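Local coordinates for 11S globulin seed storage protein (Amaranthus hypochondriacus, PDB 3QAC), which probably serves as a seed storage protein, a nutrient reservoir built from two cupin domains per subunit, at residues I53-E58 with R241-R246; E58-L63 with W149-G154; I74-G79 with Q156-V161. All coordinates share one frame; numbering follows the deposited sequence.

All three contacts lie in the N-terminal cupin domain, and each brings together parts of the chain far apart in sequence. The centres of contacts 1 and 2 are about 8 Å apart, those of contacts 2 and 3 about 11 Å, and those of contacts 1 and 3 about 12 Å. Along the chain, 53-58, 58-63 and 74-79 come first, then 149-154 and 156-161, with 241-246 last. Strands 51-57 and 158-164 adjoin in one sheet, which links contact 1 to contact 3; strands 61-68 and 244-246 adjoin in the other, which links contact 1 to contact 2. Glu58, shared by contacts 1 and 2, sits where the chain passes between the two sheets of the cupin barrel.

Contact 1: residues I53-E58 with R241-R246; sequences IRRTIE and RGNIVR
Glu58 and Arg246 meet tip to tip in a salt bridge, Arg246 NH2 to Glu58 OE1 at 3.1 Å. The oxygen lies close to the guanidinium plane, and NH2 comes to the syn side of the carboxylate but 31° out of its plane; the N-H...O angle of 140° makes the bond rather bent. Deeper in, Ile57 CG2 touches Ile244 CG2 at 3.6 Å, the two side chains crossing at about a right angle.

At the far end Arg55 NH1 and Asn243 ND2 lie 2.9 Å apart, yet both are donors and no bond joins them. Their flat groups are turned 62° against each other, and each finds its acceptors elsewhere. Arg55 NH2 forms a salt bridge with Glu190, while Asn243 ND2 bonds to Tyr182 OH and Thr35 OG1; NH1 of Arg55 reaches the same threonine oxygen weakly. The extended Arg55 chain carries its charge to this buried end, where Arg180 lies close by with a like charge, and Glu190 probably offsets that of Arg55 in part.

The contact therefore joins the two sheets through an apolar middle and one salt bridge at its more exposed end, whereas its buried polar end depends on acceptors from neighbouring parts of the fold.

Contact 2: residues E58-L63 with W149-G154; sequences EPHGLL and WAYNNG
Leu63 and Ala150 form the hydrogen-bonded pair at the buried end of this antiparallel ladder. Ala150 N donates to Leu63 O at 3.2 Å along a lone pair, while the return bond from Leu63 N is weak. On their face of the sheet Leu63 CD2 packs on Ala150 CB. The other face carries Leu62 beside Tyr151; with CG anti to the backbone N (chi1 176°), Leu62 sends CD1 obliquely to Trp149 CE3, 3.7 Å away, and Ile429 of a second subunit packs on Leu62.

The tyrosine ring runs alongside the turn, its CD1 atom 3.2 Å from Gly61 O, and ends at His60. There His60 ND1 donates to Tyr151 OH at 3.2 Å, the oxygen lying near the imidazole plane. A phenylalanine in place of this tyrosine would probably leave His60 ND1 without its acceptor and the imidazole freer to turn.

Toward the solvent side the side-chain packing becomes sparser. His60 is exposed, and Pro59 CB merely touches Gly154 O at 3.6 Å. Backbone bonds from His60 N to Asn152 O and from Asn152 N to Gly61 O still hold the turn, and Asn152 OD1 takes Gly154 N at 2.7 Å in an Asx turn. A type II beta turn, Glu58 to Gly61, thus leads into an antiparallel strand pair of the cupin beta-barrel.

Contact 3: residues I74-G79 with Q156-V161; sequences IYIEQG and QPLVAV
Ala160 CB packs against two isoleucines that lie next to each other at the apolar centre, 3.7 Å from Ile74 CG2 and 3.8 Å from Ile76 CD1. On the same face Ile76 turns its other branch, CG2, toward Leu158 CD1, the two side chains crossing obliquely. Val159 and Val161 occupy the other face. Glu77 lies alongside Val159, and its chain, with CG anti to the backbone N (chi1 -176°), brings OE2 to 3.7 Å from Val161 CG2.

The backbones are joined first by a regular hydrogen-bonded pair, Tyr75 with Val161, in which Tyr75 N reaches Val161 O at 2.8 Å in a nearly straight bond of 176°. Ile76 and Ala160 follow as a non-hydrogen-bonded pair. The register then slips by one in a classic beta bulge: Glu77 and Gln78 both face Val159, whose carbonyl oxygen accepts from the two successive amides. Glu77 N approaches almost along the C=O axis, whereas Gln78 N, at 3.2 Å, uses a lone pair. Beyond the bulge Val159 N donates to Gln78 O at 2.8 Å.

Farther out, Gly79 CA meets Gln156 CG at 3.6 Å. At the glycine's positive phi of 88° a beta carbon would run into Pro157 O and Leu158 CA, so the close approach depends on having no side chain here.

The polar ends continue into the surroundings: Glu77 OE2 bonds to Tyr349 OH, and Tyr75 OH to Lys327 NZ. Strand 72-78 lies between 138-142 and 158-164 in its sheet, and 158-164 is flanked on its other edge by 51-57. Tyr75 and Val161 pack on Phe400 of strand 394-401, thereby joining this sheet to a sheet of the C-terminal cupin domain.

Contact 1: residues I53-E58 with R241-R246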
loop_
_atom_site.group_PDB
_atom_site.type_symbol
_atom_site.label_atom_id
_atom_site.label_comp_id
_atom_site.label_asym_id
_atom_site.label_seq_id
_atom_site.Cartn_x
_atom_site.Cartn_y
_atom_site.Cartn_z
ATOM N N ILE A 53 20.419 -11.428 -2.402
ATOM C CA ILE A 53 21.767 -11.779 -2.005
ATOM C C ILE A 53 21.873 -13.250 -1.624
ATOM O O ILE A 53 20.875 -13.923 -1.329
ATOM C CB ILE A 53 22.260 -10.940 -0.839
ATOM C CG1 ILE A 53 21.381 -11.163 0.386
ATOM C CG2 ILE A 53 22.309 -9.471 -1.228
ATOM C CD1 ILE A 53 22.025 -10.640 1.673
ATOM N N ARG A 54 23.098 -13.752 -1.649
ATOM C CA ARG A 54 23.367 -15.087 -1.180
ATOM C C ARG A 54 24.569 -14.972 -0.272
ATOM O O ARG A 54 25.581 -14.394 -0.652
ATOM C CB ARG A 54 23.624 -16.034 -2.347
ATOM C CG ARG A 54 24.194 -17.379 -1.933
ATOM C CD ARG A 54 24.344 -18.310 -3.126
ATOM N NE ARG A 54 25.290 -17.791 -4.111
ATOM C CZ ARG A 54 25.154 -17.941 -5.424
ATOM N NH1 ARG A 54 26.055 -17.432 -6.253
ATOM N NH2 ARG A 54 24.108 -18.591 -5.911
ATOM N N ARG A 55 24.438 -15.458 0.953
ATOM C CA ARG A 55 25.547 -15.402 1.886
ATOM C C ARG A 55 26.013 -16.804 2.119
ATOM O O ARG A 55 25.205 -17.719 2.331
ATOM C CB ARG A 55 25.157 -14.777 3.222
ATOM C CG ARG A 55 24.579 -13.374 3.127
ATOM C CD ARG A 55 24.392 -12.784 4.520
ATOM N NE ARG A 55 23.734 -11.483 4.491
ATOM C CZ ARG A 55 24.345 -10.333 4.198
ATOM N NH1 ARG A 55 25.636 -10.312 3.871
ATOM N NH2 ARG A 55 23.656 -9.200 4.205
ATOM N N THR A 56 27.325 -16.967 2.053
ATOM C CA THR A 56 27.962 -18.218 2.371
ATOM C C THR A 56 28.771 -17.965 3.616
ATOM O O THR A 56 29.737 -17.214 3.605
ATOM C CB THR A 56 28.871 -18.642 1.235
ATOM O OG1 THR A 56 28.077 -18.836 0.061
ATOM C CG2 THR A 56 29.590 -19.930 1.583
ATOM N N ILE A 57 28.334 -18.553 4.709
ATOM C CA ILE A 57 28.999 -18.370 5.978
ATOM C C ILE A 57 29.772 -19.639 6.263
ATOM O O ILE A 57 29.180 -20.714 6.429
ATOM C CB ILE A 57 27.981 -18.180 7.108
ATOM C CG1 ILE A 57 26.998 -17.064 6.754
ATOM C CG2 ILE A 57 28.689 -17.908 8.426
ATOM C CD1 ILE A 57 25.919 -16.860 7.783
ATOM N N GLU A 58 31.090 -19.516 6.316
ATOM C CA GLU A 58 31.945 -20.663 6.597
ATOM C C GLU A 58 31.656 -21.225 7.990
ATOM O O GLU A 58 31.118 -20.518 8.845
ATOM C CB GLU A 58 33.421 -20.275 6.469
ATOM C CG GLU A 58 33.815 -19.733 5.102
ATOM C CD GLU A 58 35.236 -19.207 5.093
ATOM O OE1 GLU A 58 35.989 -19.542 6.036
ATOM O OE2 GLU A 58 35.602 -18.459 4.153
ATOM N N ARG A 241 37.512 -7.467 9.542
ATOM C CA ARG A 241 36.936 -8.792 9.359
ATOM C C ARG A 241 35.747 -8.836 8.411
ATOM O O ARG A 241 35.384 -9.914 7.919
ATOM C CB ARG A 241 36.530 -9.376 10.701
ATOM C CG ARG A 241 37.680 -9.558 11.661
ATOM C CD ARG A 241 37.141 -9.961 13.010
ATOM N NE ARG A 241 36.271 -8.924 13.549
ATOM C CZ ARG A 241 35.372 -9.141 14.501
ATOM N NH1 ARG A 241 34.612 -8.144 14.940
ATOM N NH2 ARG A 241 35.234 -10.363 15.011
ATOM N N GLY A 242 35.148 -7.680 8.144
ATOM C CA GLY A 242 33.992 -7.621 7.271
ATOM C C GLY A 242 32.737 -8.021 8.029
ATOM O O GLY A 242 32.743 -7.986 9.255
ATOM N N ASN A 243 31.679 -8.407 7.315
ATOM C CA ASN A 243 30.365 -8.655 7.939
ATOM C C ASN A 243 30.174 -10.072 8.496
ATOM O O ASN A 243 29.252 -10.328 9.282
ATOM C CB ASN A 243 29.229 -8.335 6.964
ATOM C CG ASN A 243 29.278 -9.198 5.701
ATOM O OD1 ASN A 243 30.342 -9.396 5.105
ATOM N ND2 ASN A 243 28.124 -9.700 5.284
ATOM N N ILE A 244 31.031 -10.999 8.084
ATOM C CA ILE A 244 30.942 -12.360 8.590
ATOM C C ILE A 244 32.277 -12.748 9.192
ATOM O O ILE A 244 33.252 -12.972 8.472
ATOM C CB ILE A 244 30.551 -13.337 7.483
ATOM C CG1 ILE A 244 29.336 -12.796 6.725
ATOM C CG2 ILE A 244 30.301 -14.736 8.049
ATOM C CD1 ILE A 244 29.036 -13.530 5.462
ATOM N N VAL A 245 32.300 -12.833 10.516
ATOM C CA VAL A 245 33.537 -13.002 11.258
ATOM C C VAL A 245 33.719 -14.413 11.813
ATOM O O VAL A 245 32.752 -15.147 12.015
ATOM C CB VAL A 245 33.601 -12.013 12.423
ATOM C CG1 VAL A 245 33.432 -10.595 11.914
ATOM C CG2 VAL A 245 32.535 -12.359 13.454
ATOM N N ARG A 246 34.974 -14.774 12.060
ATOM C CA ARG A 246 35.325 -16.097 12.564
ATOM C C ARG A 246 35.377 -16.134 14.089
ATOM O O ARG A 246 35.917 -15.232 14.721
ATOM C CB ARG A 246 36.666 -16.552 11.982
ATOM C CG ARG A 246 37.134 -17.925 12.468
ATOM C CD ARG A 246 38.211 -18.492 11.546
ATOM N NE ARG A 246 37.777 -18.508 10.145
ATOM C CZ ARG A 246 38.438 -17.937 9.135
ATOM N NH1 ARG A 246 39.589 -17.302 9.350
ATOM N NH2 ARG A 246 37.947 -18.010 7.900
#

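Contact 2: residues E58-L63 with W149-G154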
loop_
_atom_site.group_PDB
_atom_site.type_symbol
_atom_site.label_atom_id
_atom_site.label_comp_id
_atom_site.label_asym_id
_atom_site.label_seq_id
_atom_site.Cartn_x
_atom_site.Cartn_y
_atom_site.Cartn_z
ATOM N N GLU A 58 31.090 -19.516 6.316
ATOM C CA GLU A 58 31.945 -20.663 6.597
ATOM C C GLU A 58 31.656 -21.225 7.990
ATOM O O GLU A 58 31.118 -20.518 8.845
ATOM C CB GLU A 58 33.421 -20.275 6.469
ATOM C CG GLU A 58 33.815 -19.733 5.102
ATOM C CD GLU A 58 35.236 -19.207 5.093
ATOM O OE1 GLU A 58 35.989 -19.542 6.036
ATOM O OE2 GLU A 58 35.602 -18.459 4.153
ATOM N N PRO A 59 31.995 -22.503 8.219
ATOM C CA PRO A 59 31.840 -23.067 9.565
ATOM C C PRO A 59 32.508 -22.172 10.615
ATOM O O PRO A 59 33.571 -21.586 10.356
ATOM C CB PRO A 59 32.553 -24.422 9.466
ATOM C CG PRO A 59 32.461 -24.789 8.030
ATOM C CD PRO A 59 32.485 -23.498 7.247
ATOM N N HIS A 60 31.874 -22.067 11.781
ATOM C CA HIS A 60 32.348 -21.198 12.861
ATOM C C HIS A 60 32.303 -19.714 12.499
ATOM O O HIS A 60 32.899 -18.884 13.189
ATOM C CB HIS A 60 33.752 -21.589 13.323
ATOM C CG HIS A 60 33.856 -23.007 13.786
ATOM N ND1 HIS A 60 32.896 -23.604 14.576
ATOM C CD2 HIS A 60 34.806 -23.949 13.571
ATOM C CE1 HIS A 60 33.246 -24.853 14.825
ATOM N NE2 HIS A 60 34.401 -25.088 14.225
ATOM N N GLY A 61 31.579 -19.392 11.431
ATOM C CA GLY A 61 31.396 -18.020 10.993
ATOM C C GLY A 61 30.178 -17.327 11.583
ATOM O O GLY A 61 29.077 -17.890 11.658
ATOM N N LEU A 62 30.377 -16.082 11.993
ATOM C CA LEU A 62 29.327 -15.307 12.620
ATOM C C LEU A 62 28.935 -14.099 11.765
ATOM O O LEU A 62 29.684 -13.121 11.671
ATOM C CB LEU A 62 29.780 -14.857 14.005
ATOM C CG LEU A 62 28.850 -13.947 14.796
ATOM C CD1 LEU A 62 27.523 -14.633 15.034
ATOM C CD2 LEU A 62 29.500 -13.619 16.097
ATOM N N LEU A 63 27.769 -14.178 11.130
ATOM C CA LEU A 63 27.190 -13.023 10.452
ATOM C C LEU A 63 26.837 -12.006 11.513
ATOM O O LEU A 63 25.952 -12.253 12.337
ATOM C CB LEU A 63 25.943 -13.415 9.670
ATOM C CG LEU A 63 25.161 -12.305 8.956
ATOM C CD1 LEU A 63 25.977 -11.675 7.800
ATOM C CD2 LEU A 63 23.791 -12.830 8.458
ATOM N N TRP A 149 21.431 -11.809 13.777
ATOM C CA TRP A 149 22.739 -12.332 13.447
ATOM C C TRP A 149 22.565 -13.809 13.162
ATOM O O TRP A 149 21.562 -14.414 13.539
ATOM C CB TRP A 149 23.704 -12.114 14.606
ATOM C CG TRP A 149 23.166 -12.630 15.888
ATOM C CD1 TRP A 149 22.428 -11.943 16.801
ATOM C CD2 TRP A 149 23.312 -13.954 16.404
ATOM N NE1 TRP A 149 22.114 -12.749 17.858
ATOM C CE2 TRP A 149 22.642 -13.994 17.641
ATOM C CE3 TRP A 149 23.953 -15.110 15.944
ATOM C CZ2 TRP A 149 22.577 -15.143 18.422
ATOM C CZ3 TRP A 149 23.889 -16.262 16.730
ATOM C CH2 TRP A 149 23.205 -16.264 17.955
ATOM N N ALA A 150 23.526 -14.388 12.465
ATOM C CA ALA A 150 23.487 -15.817 12.200
ATOM C C ALA A 150 24.856 -16.411 12.471
ATOM O O ALA A 150 25.884 -15.721 12.397
ATOM C CB ALA A 150 23.065 -16.081 10.777
ATOM N N TYR A 151 24.869 -17.695 12.788
ATOM C CA TYR A 151 26.121 -18.380 13.042
ATOM C C TYR A 151 26.067 -19.800 12.520
ATOM O O TYR A 151 25.083 -20.521 12.730
ATOM C CB TYR A 151 26.435 -18.369 14.532
ATOM C CG TYR A 151 27.606 -19.238 14.906
ATOM C CD1 TYR A 151 28.911 -18.807 14.692
ATOM C CD2 TYR A 151 27.409 -20.496 15.470
ATOM C CE1 TYR A 151 29.989 -19.607 15.031
ATOM C CE2 TYR A 151 28.477 -21.296 15.815
ATOM C CZ TYR A 151 29.764 -20.846 15.594
ATOM O OH TYR A 151 30.827 -21.636 15.946
ATOM N N ASN A 152 27.121 -20.199 11.823
ATOM C CA ASN A 152 27.184 -21.559 11.327
ATOM C C ASN A 152 27.855 -22.478 12.336
ATOM O O ASN A 152 29.072 -22.507 12.456
ATOM C CB ASN A 152 27.895 -21.637 9.989
ATOM C CG ASN A 152 27.910 -23.044 9.431
ATOM O OD1 ASN A 152 27.338 -23.965 10.025
ATOM N ND2 ASN A 152 28.563 -23.222 8.282
ATOM N N ASN A 153 27.047 -23.232 13.063
ATOM C CA ASN A 153 27.573 -24.162 14.042
ATOM C C ASN A 153 27.665 -25.561 13.460
ATOM O O ASN A 153 27.855 -26.537 14.181
ATOM C CB ASN A 153 26.731 -24.137 15.316
ATOM C CG ASN A 153 25.341 -24.723 15.120
ATOM O OD1 ASN A 153 24.584 -24.883 16.087
ATOM N ND2 ASN A 153 24.999 -25.051 13.875
ATOM N N GLY A 154 27.530 -25.644 12.144
ATOM C CA GLY A 154 27.620 -26.906 11.440
ATOM C C GLY A 154 28.977 -27.112 10.801
ATOM O O GLY A 154 29.915 -26.354 11.044
#

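Contact 3: residues I74-G79 with Q156-V161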
loop_
_atom_site.group_PDB
_atom_site.type_symbol
_atom_site.label_atom_id
_atom_site.label_comp_id
_atom_site.label_asym_id
_atom_site.label_seq_id
_atom_site.Cartn_x
_atom_site.Cartn_y
_atom_site.Cartn_z
ATOM N N ILE A 74 14.177 -15.725 3.552
ATOM C CA ILE A 74 15.450 -16.416 3.523
ATOM C C ILE A 74 15.259 -17.915 3.286
ATOM O O ILE A 74 14.471 -18.570 3.960
ATOM C CB ILE A 74 16.177 -16.213 4.841
ATOM C CG1 ILE A 74 16.273 -14.712 5.148
ATOM C CG2 ILE A 74 17.537 -16.856 4.782
ATOM C CD1 ILE A 74 16.552 -14.357 6.577
ATOM N N TYR A 75 15.968 -18.455 2.308
ATOM C CA TYR A 75 16.006 -19.889 2.133
ATOM C C TYR A 75 17.405 -20.379 2.466
ATOM O O TYR A 75 18.400 -19.850 1.962
ATOM C CB TYR A 75 15.620 -20.280 0.715
ATOM C CG TYR A 75 15.755 -21.757 0.435
ATOM C CD1 TYR A 75 14.838 -22.661 0.939
ATOM C CD2 TYR A 75 16.783 -22.241 -0.356
ATOM C CE1 TYR A 75 14.949 -24.004 0.688
ATOM C CE2 TYR A 75 16.901 -23.588 -0.621
ATOM C CZ TYR A 75 15.984 -24.463 -0.098
ATOM O OH TYR A 75 16.092 -25.804 -0.355
ATOM N N ILE A 76 17.465 -21.370 3.343
ATOM C CA ILE A 76 18.720 -21.992 3.722
ATOM C C ILE A 76 18.991 -23.053 2.678
ATOM O O ILE A 76 18.372 -24.118 2.682
ATOM C CB ILE A 76 18.630 -22.630 5.117
ATOM C CG1 ILE A 76 18.320 -21.558 6.168
ATOM C CG2 ILE A 76 19.899 -23.363 5.457
ATOM C CD1 ILE A 76 19.171 -20.302 6.058
ATOM N N GLU A 77 19.898 -22.746 1.759
ATOM C CA GLU A 77 20.144 -23.615 0.630
ATOM C C GLU A 77 20.953 -24.801 1.100
ATOM O O GLU A 77 20.805 -25.918 0.603
ATOM C CB GLU A 77 20.939 -22.871 -0.445
ATOM C CG GLU A 77 21.150 -23.688 -1.692
ATOM C CD GLU A 77 22.225 -23.125 -2.598
ATOM O OE1 GLU A 77 23.251 -23.817 -2.790
ATOM O OE2 GLU A 77 22.045 -22.000 -3.112
ATOM N N GLN A 78 21.816 -24.539 2.071
ATOM C CA GLN A 78 22.791 -25.525 2.479
ATOM C C GLN A 78 23.187 -25.286 3.908
ATOM O O GLN A 78 23.276 -24.148 4.355
ATOM C CB GLN A 78 24.033 -25.400 1.601
ATOM C CG GLN A 78 25.019 -26.562 1.720
ATOM C CD GLN A 78 26.246 -26.374 0.829
ATOM O OE1 GLN A 78 27.156 -25.618 1.170
ATOM N NE2 GLN A 78 26.272 -27.060 -0.316
ATOM N N GLY A 79 23.439 -26.372 4.620
ATOM C CA GLY A 79 23.993 -26.291 5.951
ATOM C C GLY A 79 22.957 -26.155 7.044
ATOM O O GLY A 79 21.745 -26.242 6.826
ATOM N N GLN A 156 29.434 -28.015 7.208
ATOM C CA GLN A 156 29.490 -27.537 5.829
ATOM C C GLN A 156 29.179 -26.044 5.783
ATOM O O GLN A 156 28.654 -25.490 6.744
ATOM C CB GLN A 156 28.507 -28.312 4.952
ATOM C CG GLN A 156 27.065 -28.164 5.384
ATOM C CD GLN A 156 26.208 -29.319 4.920
ATOM O OE1 GLN A 156 25.450 -29.909 5.702
ATOM N NE2 GLN A 156 26.332 -29.663 3.642
ATOM N N PRO A 157 29.513 -25.377 4.675
ATOM C CA PRO A 157 29.208 -23.945 4.661
ATOM C C PRO A 157 27.704 -23.694 4.731
ATOM O O PRO A 157 26.921 -24.396 4.097
ATOM C CB PRO A 157 29.787 -23.471 3.317
ATOM C CG PRO A 157 30.813 -24.496 2.949
ATOM C CD PRO A 157 30.253 -25.801 3.473
ATOM N N LEU A 158 27.310 -22.699 5.515
ATOM C CA LEU A 158 25.906 -22.362 5.678
ATOM C C LEU A 158 25.533 -21.376 4.593
ATOM O O LEU A 158 26.126 -20.307 4.493
ATOM C CB LEU A 158 25.672 -21.744 7.057
ATOM C CG LEU A 158 24.269 -21.188 7.286
ATOM C CD1 LEU A 158 23.230 -22.268 7.052
ATOM C CD2 LEU A 158 24.150 -20.582 8.688
ATOM N N VAL A 159 24.558 -21.734 3.768
ATOM C CA VAL A 159 24.233 -20.900 2.615
ATOM C C VAL A 159 22.759 -20.491 2.564
ATOM O O VAL A 159 21.846 -21.330 2.531
ATOM C CB VAL A 159 24.681 -21.545 1.284
ATOM C CG1 VAL A 159 24.332 -20.643 0.101
ATOM C CG2 VAL A 159 26.174 -21.826 1.312
ATOM N N ALA A 160 22.546 -19.180 2.573
ATOM C CA ALA A 160 21.209 -18.623 2.571
ATOM C C ALA A 160 20.992 -17.747 1.330
ATOM O O ALA A 160 21.837 -16.920 0.948
ATOM C CB ALA A 160 20.982 -17.838 3.846
ATOM N N VAL A 161 19.862 -17.970 0.682
ATOM C CA VAL A 161 19.485 -17.162 -0.443
ATOM C C VAL A 161 18.393 -16.248 0.067
ATOM O O VAL A 161 17.357 -16.680 0.582
ATOM C CB VAL A 161 19.026 -18.014 -1.635
ATOM C CG1 VAL A 161 18.589 -17.137 -2.772
ATOM C CG2 VAL A 161 20.160 -18.934 -2.079
#